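Local coordinates for putative DsbA oxidoreductase SCO1869 (Streptomyces coelicolor A3, PDB 3GL5), which is of unproven function but probably acts as a DsbA-type thiol-disulfide oxidoreductase of the thioredoxin superfamily, at residues A[13-18]-A[76-81]; A[87-92]-A[127-132]; A[94-99]-A[131-136]. All coordinates share one frame; numbering follows the deposited sequence.

Contact 1: A[13-18]-A[76-81]; sequences CPWCYV and EDNLGA
Pro14 and Leu79 are the nearest CA pair, 7.4 Å apart, between the helical segments 14-18 and 76-81, whose axes lie 11.0 Å apart and run nearly parallel at 14°. The first segment starts helix 14-28, the helix that carries the CxxC pair, as the active-site helix does in thioredoxin-fold oxidoreductases. Cys13 takes its N-cap position, and the CxxC pair is oxidised, with Cys13 SG bonded to Cys16 SG at 2.2 Å. The second segment belongs to helix 69-85, part of the helical insertion that sets DsbA-like proteins apart from plain thioredoxins.

Leu79 carries most of the contact. Its CD2 sits over the face of the Trp15 indole and also borders Pro14 and Val18, while CD1 packs on the pyrrolidine of Pro14. The evidence for a CH-pi contact is direct, since CD2 lies 3.7 Å from the centroid of the Trp15 six-membered ring and 11° off its normal. Trp15 CG is anti to the carbonyl carbon (chi1 -67°), which starts the indole on the side of the backbone N. At the rim of the indole, Asn78 ND2 comes near the ring plane, while Asn78 OD1 is hydrogen-bonded one turn on to Gln82 NE2. The indole nitrogen is satisfied across the dimer, where Trp15 NE1 donates to Ala235 O of the second subunit. Cys234 of that subunit also packs on Pro14, so the partner chain borders the dipeptide between the two cysteines. One turn further along helix 14-28, the contact is looser, with Val18 CG2 4.3 Å from Leu79 CD2. Tighter is the touch of Pro14 CB on Leu79 CD1, at 3.7 Å.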
loop_
_atom_site.group_PDB
_atom_site.type_symbol
_atom_site.label_atom_id
_atom_site.label_comp_id
_atom_site.label_asym_id
_atom_site.label_seq_id
_atom_site.Cartn_x
_atom_site.Cartn_y
_atom_site.Cartn_z
ATOM N N CYS A 13 -13.474 -5.404 18.402
ATOM C CA CYS A 13 -14.664 -4.804 17.812
ATOM C C CYS A 13 -15.439 -5.941 17.114
ATOM O O CYS A 13 -15.047 -6.383 16.045
ATOM C CB CYS A 13 -14.200 -3.733 16.840
ATOM S SG CYS A 13 -15.350 -3.115 15.671
ATOM N N PRO A 14 -16.494 -6.452 17.751
ATOM C CA PRO A 14 -17.234 -7.600 17.178
ATOM C C PRO A 14 -17.775 -7.320 15.781
ATOM O O PRO A 14 -17.733 -8.207 14.959
ATOM C CB PRO A 14 -18.394 -7.825 18.165
ATOM C CG PRO A 14 -18.011 -7.130 19.437
ATOM C CD PRO A 14 -16.970 -6.068 19.103
ATOM N N TRP A 15 -18.285 -6.110 15.518
ATOM C CA TRP A 15 -18.764 -5.704 14.184
ATOM C C TRP A 15 -17.693 -5.539 13.125
ATOM O O TRP A 15 -18.015 -5.544 11.949
ATOM C CB TRP A 15 -19.555 -4.392 14.266
ATOM C CG TRP A 15 -20.858 -4.592 15.052
ATOM C CD1 TRP A 15 -21.195 -4.072 16.285
ATOM C CD2 TRP A 15 -21.935 -5.433 14.661
ATOM N NE1 TRP A 15 -22.447 -4.539 16.671
ATOM C CE2 TRP A 15 -22.916 -5.373 15.685
ATOM C CE3 TRP A 15 -22.176 -6.216 13.528
ATOM C CZ2 TRP A 15 -24.132 -6.065 15.599
ATOM C CZ3 TRP A 15 -23.389 -6.929 13.450
ATOM C CH2 TRP A 15 -24.348 -6.839 14.484
ATOM N N CYS A 16 -16.444 -5.303 13.538
ATOM C CA CYS A 16 -15.306 -5.289 12.612
ATOM C C CYS A 16 -15.087 -6.712 12.078
ATOM O O CYS A 16 -14.940 -6.913 10.866
ATOM C CB CYS A 16 -14.054 -4.780 13.331
ATOM S SG CYS A 16 -14.167 -3.076 13.853
ATOM N N TYR A 17 -15.098 -7.686 12.994
ATOM C CA TYR A 17 -14.985 -9.119 12.688
ATOM C C TYR A 17 -16.117 -9.638 11.799
ATOM O O TYR A 17 -15.852 -10.304 10.800
ATOM C CB TYR A 17 -14.961 -9.886 13.993
ATOM C CG TYR A 17 -14.819 -11.414 13.938
ATOM C CD1 TYR A 17 -13.821 -12.067 13.173
ATOM C CD2 TYR A 17 -15.627 -12.187 14.730
ATOM C CE1 TYR A 17 -13.705 -13.513 13.195
ATOM C CE2 TYR A 17 -15.510 -13.575 14.786
ATOM C CZ TYR A 17 -14.573 -14.234 14.032
ATOM O OH TYR A 17 -14.548 -15.595 14.193
ATOM N N VAL A 18 -17.368 -9.325 12.156
ATOM C CA VAL A 18 -18.528 -9.682 11.330
ATOM C C VAL A 18 -18.528 -8.893 10.001
ATOM O O VAL A 18 -18.735 -9.490 8.929
ATOM C CB VAL A 18 -19.910 -9.549 12.105
ATOM C CG1 VAL A 18 -21.066 -10.037 11.272
ATOM C CG2 VAL A 18 -19.879 -10.388 13.383
ATOM N N GLU A 76 -24.758 -10.234 22.812
ATOM C CA GLU A 76 -23.739 -11.236 22.507
ATOM C C GLU A 76 -24.310 -12.450 21.778
ATOM O O GLU A 76 -23.685 -12.961 20.823
ATOM C CB GLU A 76 -23.002 -11.690 23.768
ATOM C CG GLU A 76 -22.064 -10.641 24.362
ATOM C CD GLU A 76 -21.247 -9.901 23.320
ATOM O OE1 GLU A 76 -20.358 -10.510 22.690
ATOM O OE2 GLU A 76 -21.516 -8.688 23.142
ATOM N N ASP A 77 -25.473 -12.903 22.225
ATOM C CA ASP A 77 -26.192 -13.976 21.526
ATOM C C ASP A 77 -26.517 -13.542 20.093
ATOM O O ASP A 77 -26.307 -14.291 19.143
ATOM C CB ASP A 77 -27.473 -14.384 22.269
ATOM C CG ASP A 77 -27.190 -15.007 23.633
ATOM O OD1 ASP A 77 -26.048 -15.348 23.953
ATOM O OD2 ASP A 77 -28.127 -15.146 24.431
ATOM N N ASN A 78 -26.995 -12.318 19.930
ATOM C CA ASN A 78 -27.244 -11.848 18.595
ATOM C C ASN A 78 -25.990 -11.800 17.733
ATOM O O ASN A 78 -26.014 -12.192 16.561
ATOM C CB ASN A 78 -27.866 -10.468 18.584
ATOM C CG ASN A 78 -27.977 -9.936 17.169
ATOM O OD1 ASN A 78 -28.531 -10.605 16.290
ATOM N ND2 ASN A 78 -27.432 -8.739 16.931
ATOM N N LEU A 79 -24.897 -11.315 18.312
ATOM C CA LEU A 79 -23.637 -11.259 17.600
ATOM C C LEU A 79 -23.170 -12.672 17.235
ATOM O O LEU A 79 -22.630 -12.895 16.161
ATOM C CB LEU A 79 -22.601 -10.499 18.427
ATOM C CG LEU A 79 -22.581 -8.983 18.144
ATOM C CD1 LEU A 79 -21.900 -8.207 19.307
ATOM C CD2 LEU A 79 -21.860 -8.738 16.840
ATOM N N GLY A 80 -23.371 -13.617 18.138
ATOM C CA GLY A 80 -23.059 -15.011 17.849
ATOM C C GLY A 80 -23.868 -15.571 16.687
ATOM O O GLY A 80 -23.340 -16.291 15.843
ATOM N N ALA A 81 -25.143 -15.238 16.627
ATOM C CA ALA A 81 -25.961 -15.668 15.488
ATOM C C ALA A 81 -25.474 -15.072 14.156
ATOM O O ALA A 81 -25.412 -15.785 13.120
ATOM C CB ALA A 81 -27.482 -15.309 15.727
#

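Contact 2: A[87-92]-A[127-132]; sequences GLAYRT and NFADER. With NA (sodium ion), chain B.
Arg91 meets Phe128 and Ala129 where the sodium-binding segment 127-132, leading out of helix 116-128, lies against the loop 87-92. A single backbone bond joins the two: Arg91 N donates to Phe128 O at 2.8 Å (175° at the hydrogen).

The Arg91 side chain then follows the backbone of the turn. Its CD touches Ala129 O at 3.5 Å. A bend at chi3 (89°) turns NE out of the extended course, and the guanidinium comes to rest with one face on Glu131 CB, 3.7 Å above its plane and displaced toward the rim. Water 1, in the guanidinium plane, accepts from Arg91 NH1 and donates to Ala129 O. Glu131 OE1 is 4.0 Å from Arg91 NH2 and well out of the guanidinium plane, so any attraction is probably between charges alone, with no N-H aimed at the oxygen. An alanine here would keep the backbone bond but would probably leave water 1 without its donor, Arg91 NH1, and Glu131 without this neighbouring positive charge.

The turn is itself a cation site built from main-chain oxygens. Asn127 O, Asp130 O and Gly126 O coordinate the sodium ion together with waters 2 and 3, and Arg132 O lies 2.3 Å from the metal. Water 2 in turn donates to Asn127 OD1. The Tyr90 and Phe128 rings are near parallel, at 14°, but with centroids 5.5 Å apart they barely overlap. The nearest atoms are Tyr90 CE1 and Phe128 CD1, 3.5 Å apart, meeting obliquely. Tyr90 OH is held beyond this pair by Glu76 OE1. Toward solvent, Ala89 CB packs on Ala129 CB at 3.7 Å.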
loop_
_atom_site.group_PDB
_atom_site.type_symbol
_atom_site.label_atom_id
_atom_site.label_comp_id
_atom_site.label_asym_id
_atom_site.label_seq_id
_atom_site.Cartn_x
_atom_site.Cartn_y
_atom_site.Cartn_z
ATOM N N GLY A 87 -20.141 -17.677 8.701
ATOM C CA GLY A 87 -19.157 -18.750 8.791
ATOM C C GLY A 87 -18.039 -18.512 9.777
ATOM O O GLY A 87 -17.004 -19.193 9.741
ATOM N N LEU A 88 -18.267 -17.564 10.678
ATOM C CA LEU A 88 -17.332 -17.224 11.735
ATOM C C LEU A 88 -17.723 -17.788 13.069
ATOM O O LEU A 88 -18.857 -17.675 13.490
ATOM C CB LEU A 88 -17.240 -15.701 11.898
ATOM C CG LEU A 88 -16.977 -14.820 10.674
ATOM C CD1 LEU A 88 -16.998 -13.318 11.035
ATOM C CD2 LEU A 88 -15.666 -15.189 9.993
ATOM N N ALA A 89 -16.749 -18.326 13.770
ATOM C CA ALA A 89 -16.916 -18.720 15.153
ATOM C C ALA A 89 -16.991 -17.465 16.035
ATOM O O ALA A 89 -16.359 -16.442 15.738
ATOM C CB ALA A 89 -15.732 -19.578 15.567
ATOM N N TYR A 90 -17.753 -17.542 17.121
ATOM C CA TYR A 90 -17.935 -16.397 18.008
ATOM C C TYR A 90 -18.435 -16.905 19.361
ATOM O O TYR A 90 -19.578 -17.377 19.444
ATOM C CB TYR A 90 -18.955 -15.446 17.432
ATOM C CG TYR A 90 -19.031 -14.133 18.162
ATOM C CD1 TYR A 90 -18.327 -13.021 17.715
ATOM C CD2 TYR A 90 -19.806 -14.000 19.321
ATOM C CE1 TYR A 90 -18.395 -11.753 18.412
ATOM C CE2 TYR A 90 -19.874 -12.771 20.030
ATOM C CZ TYR A 90 -19.168 -11.658 19.572
ATOM O OH TYR A 90 -19.244 -10.471 20.259
ATOM N N ARG A 91 -17.585 -16.850 20.394
ATOM C CA ARG A 91 -18.003 -17.236 21.756
ATOM C C ARG A 91 -18.931 -16.219 22.371
ATOM O O ARG A 91 -18.601 -15.043 22.445
ATOM C CB ARG A 91 -16.815 -17.426 22.669
ATOM C CG ARG A 91 -15.923 -18.477 22.122
ATOM C CD ARG A 91 -14.642 -18.548 22.884
ATOM N NE ARG A 91 -14.832 -19.473 23.984
ATOM C CZ ARG A 91 -14.887 -20.803 23.840
ATOM N NH1 ARG A 91 -14.747 -21.371 22.641
ATOM N NH2 ARG A 91 -15.084 -21.567 24.903
ATOM N N THR A 92 -20.110 -16.678 22.790
ATOM C CA THR A 92 -21.138 -15.780 23.343
ATOM C C THR A 92 -21.014 -15.620 24.858
ATOM O O THR A 92 -21.849 -14.966 25.484
ATOM C CB THR A 92 -22.572 -16.243 22.984
ATOM O OG1 THR A 92 -22.732 -17.622 23.347
ATOM C CG2 THR A 92 -22.796 -16.118 21.491
ATOM N N ASN A 127 -9.135 -13.559 19.433
ATOM C CA ASN A 127 -10.070 -12.789 20.262
ATOM C C ASN A 127 -11.469 -13.465 20.449
ATOM O O ASN A 127 -11.876 -13.777 21.578
ATOM C CB ASN A 127 -10.164 -11.306 19.811
ATOM C CG ASN A 127 -10.810 -10.404 20.887
ATOM O OD1 ASN A 127 -10.722 -10.691 22.096
ATOM N ND2 ASN A 127 -11.483 -9.327 20.448
ATOM N N PHE A 128 -12.157 -13.739 19.338
ATOM C CA PHE A 128 -13.579 -14.087 19.341
ATOM C C PHE A 128 -13.897 -15.579 19.329
ATOM O O PHE A 128 -14.959 -15.982 19.811
ATOM C CB PHE A 128 -14.293 -13.383 18.169
ATOM C CG PHE A 128 -14.270 -11.865 18.265
ATOM C CD1 PHE A 128 -15.051 -11.205 19.200
ATOM C CD2 PHE A 128 -13.447 -11.097 17.416
ATOM C CE1 PHE A 128 -15.024 -9.797 19.297
ATOM C CE2 PHE A 128 -13.435 -9.710 17.497
ATOM C CZ PHE A 128 -14.237 -9.048 18.467
ATOM N N ALA A 129 -12.980 -16.396 18.815
ATOM C CA ALA A 129 -13.186 -17.857 18.716
ATOM C C ALA A 129 -12.558 -18.634 19.851
ATOM O O ALA A 129 -12.899 -19.754 20.106
ATOM C CB ALA A 129 -12.673 -18.393 17.373
ATOM N N ASP A 130 -11.664 -18.015 20.571
ATOM C CA ASP A 130 -10.716 -18.735 21.367
ATOM C C ASP A 130 -10.861 -18.273 22.811
ATOM O O ASP A 130 -10.971 -17.073 23.066
ATOM C CB ASP A 130 -9.374 -18.278 20.816
ATOM C CG ASP A 130 -8.264 -19.232 21.069
ATOM O OD1 ASP A 130 -8.230 -19.860 22.153
ATOM O OD2 ASP A 130 -7.377 -19.289 20.190
ATOM N N GLU A 131 -10.824 -19.210 23.754
ATOM C CA GLU A 131 -11.018 -18.921 25.189
ATOM C C GLU A 131 -9.806 -18.207 25.815
ATOM O O GLU A 131 -9.972 -17.349 26.695
ATOM C CB GLU A 131 -11.389 -20.221 25.914
ATOM C CG GLU A 131 -11.393 -20.199 27.415
ATOM C CD GLU A 131 -11.696 -21.581 28.018
ATOM O OE1 GLU A 131 -11.939 -22.545 27.243
ATOM O OE2 GLU A 131 -11.685 -21.714 29.271
ATOM N N ARG A 132 -8.602 -18.513 25.319
ATOM C CA ARG A 132 -7.413 -17.768 25.705
ATOM C C ARG A 132 -7.482 -16.314 25.239
ATOM O O ARG A 132 -7.889 -16.016 24.110
ATOM C CB ARG A 132 -6.144 -18.424 25.168
ATOM C CG ARG A 132 -5.849 -19.767 25.801
ATOM C CD ARG A 132 -4.827 -20.540 24.999
ATOM N NE ARG A 132 -5.433 -21.123 23.802
ATOM C CZ ARG A 132 -4.790 -21.898 22.930
ATOM N NH1 ARG A 132 -3.497 -22.172 23.095
ATOM N NH2 ARG A 132 -5.441 -22.381 21.877
HETATM NA NA NA B . -9.691 -14.858 23.194
HETATM O O HOH W 1 -14.949 -21.044 19.511
HETATM O O HOH W 2 -9.198 -12.472 24.026
HETATM O O HOH W 3 -10.433 -14.878 25.910
#

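Contact 3: A[94-99]-A[131-136]; sequences DRDHGS and ERSVFN. With NA (sodium ion), chain B; ACT (acetate ion), chain C.
Phe135 lies against the backbone of Asp96 to Ser99 and can be followed outward from CB, which packs on Gly98 CA. CG is anti to the carbonyl carbon (chi1 -54°), and the ring lies with one face against His97 and Gly98. CG faces Gly98 N, which stands 3.2 Å above the ring plane over its centre. At one margin CD1 meets Ser99 O in the ring plane at 3.3 Å. At the other, CD2 meets Asp96 OD1, also in plane, at 3.6 Å; the carboxylate and ring planes are 69° apart. Further out, CE2 is 3.5 Å from Asp96 O, CE1 touches Gly98 O, and CZ at the tip lies by Gly98 N. The opposite face carries Val134 CG2. The packing is consistent with a glycine here, since a CB at Gly98 would fall only 2.8 Å from Phe135 CG.

Asp96 OD1 also accepts from waters 2 and 3, both bound to the sodium ion, which makes Asp96 a second-shell residue of that site. Water 2 takes the N-H of Val134 as well. On the strand's other side, His97 ND1 donates to one oxygen of an acetate, probably from the crystallisation liquor, at 2.6 Å, while Arg95 NH2 donates to the other. Next to Asp96, Ser133 OG accepts from Phe135 N at 2.8 Å and 161°, the geometry of an ST turn, which here follows directly on the sodium-binding residue Arg132.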
loop_
_atom_site.group_PDB
_atom_site.type_symbol
_atom_site.label_atom_id
_atom_site.label_comp_id
_atom_site.label_asym_id
_atom_site.label_seq_id
_atom_site.Cartn_x
_atom_site.Cartn_y
_atom_site.Cartn_z
ATOM N N ASP A 94 -18.026 -15.240 28.236
ATOM C CA ASP A 94 -16.718 -15.131 28.881
ATOM C C ASP A 94 -15.649 -14.532 28.026
ATOM O O ASP A 94 -14.487 -14.830 28.250
ATOM C CB ASP A 94 -16.204 -16.489 29.374
ATOM C CG ASP A 94 -17.160 -17.169 30.327
ATOM O OD1 ASP A 94 -17.836 -16.483 31.144
ATOM O OD2 ASP A 94 -17.238 -18.413 30.242
ATOM N N ARG A 95 -16.023 -13.729 27.037
ATOM C CA ARG A 95 -15.037 -12.956 26.271
ATOM C C ARG A 95 -14.456 -11.848 27.141
ATOM O O ARG A 95 -15.079 -11.401 28.116
ATOM C CB ARG A 95 -15.664 -12.359 25.027
ATOM C CG ARG A 95 -16.092 -13.406 23.918
ATOM C CD ARG A 95 -16.132 -12.782 22.499
ATOM N NE ARG A 95 -16.953 -11.569 22.450
ATOM C CZ ARG A 95 -16.475 -10.330 22.581
ATOM N NH1 ARG A 95 -15.167 -10.119 22.776
ATOM N NH2 ARG A 95 -17.322 -9.294 22.529
ATOM N N ASP A 96 -13.226 -11.466 26.819
ATOM C CA ASP A 96 -12.558 -10.397 27.524
ATOM C C ASP A 96 -12.239 -9.287 26.536
ATOM O O ASP A 96 -12.493 -9.401 25.319
ATOM C CB ASP A 96 -11.321 -10.900 28.280
ATOM C CG ASP A 96 -10.191 -11.387 27.348
ATOM O OD1 ASP A 96 -10.411 -11.655 26.148
ATOM O OD2 ASP A 96 -9.051 -11.520 27.844
ATOM N N HIS A 97 -11.699 -8.198 27.063
ATOM C CA HIS A 97 -11.514 -7.006 26.299
ATOM C C HIS A 97 -10.341 -6.230 26.893
ATOM O O HIS A 97 -10.255 -6.093 28.106
ATOM C CB HIS A 97 -12.805 -6.194 26.391
ATOM C CG HIS A 97 -12.679 -4.803 25.880
ATOM N ND1 HIS A 97 -13.273 -4.387 24.703
ATOM C CD2 HIS A 97 -12.052 -3.717 26.390
ATOM C CE1 HIS A 97 -13.000 -3.105 24.505
ATOM N NE2 HIS A 97 -12.249 -2.681 25.507
ATOM N N GLY A 98 -9.467 -5.694 26.034
ATOM C CA GLY A 98 -8.278 -4.954 26.489
ATOM C C GLY A 98 -7.680 -4.034 25.435
ATOM O O GLY A 98 -8.305 -3.714 24.405
ATOM N N SER A 99 -6.470 -3.572 25.720
ATOM C CA SER A 99 -5.736 -2.695 24.831
ATOM C C SER A 99 -5.271 -3.456 23.565
ATOM O O SER A 99 -4.876 -4.629 23.659
ATOM C CB SER A 99 -4.534 -2.130 25.602
ATOM O OG SER A 99 -3.507 -1.738 24.689
ATOM N N GLU A 131 -10.824 -19.210 23.754
ATOM C CA GLU A 131 -11.018 -18.921 25.189
ATOM C C GLU A 131 -9.806 -18.207 25.815
ATOM O O GLU A 131 -9.972 -17.349 26.695
ATOM C CB GLU A 131 -11.389 -20.221 25.914
ATOM C CG GLU A 131 -11.393 -20.199 27.415
ATOM C CD GLU A 131 -11.696 -21.581 28.018
ATOM O OE1 GLU A 131 -11.939 -22.545 27.243
ATOM O OE2 GLU A 131 -11.685 -21.714 29.271
ATOM N N ARG A 132 -8.602 -18.513 25.319
ATOM C CA ARG A 132 -7.413 -17.768 25.705
ATOM C C ARG A 132 -7.482 -16.314 25.239
ATOM O O ARG A 132 -7.889 -16.016 24.110
ATOM C CB ARG A 132 -6.144 -18.424 25.168
ATOM C CG ARG A 132 -5.849 -19.767 25.801
ATOM C CD ARG A 132 -4.827 -20.540 24.999
ATOM N NE ARG A 132 -5.433 -21.123 23.802
ATOM C CZ ARG A 132 -4.790 -21.898 22.930
ATOM N NH1 ARG A 132 -3.497 -22.172 23.095
ATOM N NH2 ARG A 132 -5.441 -22.381 21.877
ATOM N N SER A 133 -7.068 -15.413 26.122
ATOM C CA SER A 133 -7.045 -13.985 25.847
ATOM C C SER A 133 -5.919 -13.615 24.881
ATOM O O SER A 133 -4.830 -14.212 24.908
ATOM C CB SER A 133 -6.872 -13.214 27.154
ATOM O OG SER A 133 -6.810 -11.826 26.916
ATOM N N VAL A 134 -6.203 -12.655 24.013
ATOM C CA VAL A 134 -5.168 -11.993 23.229
ATOM C C VAL A 134 -4.604 -10.744 23.924
ATOM O O VAL A 134 -3.749 -10.044 23.349
ATOM C CB VAL A 134 -5.654 -11.618 21.819
ATOM C CG1 VAL A 134 -6.136 -12.863 21.083
ATOM C CG2 VAL A 134 -6.729 -10.553 21.859
ATOM N N PHE A 135 -5.071 -10.441 25.134
ATOM C CA PHE A 135 -4.697 -9.154 25.784
ATOM C C PHE A 135 -3.649 -9.321 26.880
ATOM O O PHE A 135 -3.632 -10.327 27.584
ATOM C CB PHE A 135 -5.936 -8.429 26.329
ATOM C CG PHE A 135 -7.014 -8.210 25.287
ATOM C CD1 PHE A 135 -6.873 -7.201 24.322
ATOM C CD2 PHE A 135 -8.156 -9.020 25.261
ATOM C CE1 PHE A 135 -7.881 -6.982 23.338
ATOM C CE2 PHE A 135 -9.150 -8.832 24.287
ATOM C CZ PHE A 135 -9.018 -7.807 23.328
ATOM N N ASN A 136 -2.764 -8.351 27.017
ATOM C CA ASN A 136 -1.757 -8.443 28.041
ATOM C C ASN A 136 -1.086 -9.856 28.145
ATOM O O ASN A 136 -0.930 -10.388 29.251
ATOM C CB ASN A 136 -2.374 -8.057 29.399
ATOM C CG ASN A 136 -1.312 -7.755 30.456
ATOM O OD1 ASN A 136 -0.197 -7.363 30.123
ATOM N ND2 ASN A 136 -1.654 -7.961 31.733
HETATM NA NA NA B . -9.691 -14.858 23.194
HETATM C C ACT C . -15.444 -5.956 22.594
HETATM O O ACT C . -14.247 -6.067 22.918
HETATM O OXT ACT C . -16.050 -7.031 22.592
HETATM C CH3 ACT C . -16.073 -4.625 22.255
HETATM O O HOH W 2 -9.198 -12.472 24.026
HETATM O O HOH W 3 -10.433 -14.878 25.910
#

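Overall arrangement
The three contacts form a compact cluster, with centres 10 Å (contacts 1 and 2), 11 Å (2 and 3) and 15 Å (1 and 3) apart, all within the DsbA-like thioredoxin domain. Along the chain contact 1 closes before the others open, and contacts 2 and 3 end on the same piece, sharing Glu131, Arg132, the sodium ion and two waters. Contact 1 joins helix 14-28 to helix 69-85; the chain then continues through loop 87-92 to strand 96-97. Polar bonds join the set: probable hydrogen bonds from Tyr17 OH to Ala89 O and between Tyr90 OH and Glu76 OE1, and a salt bridge from Glu76 OE1 to Arg95 NH2. The sodium-bound segment thus neighbours the CxxC disulfide by way of loop 87-92 and helix 69-85.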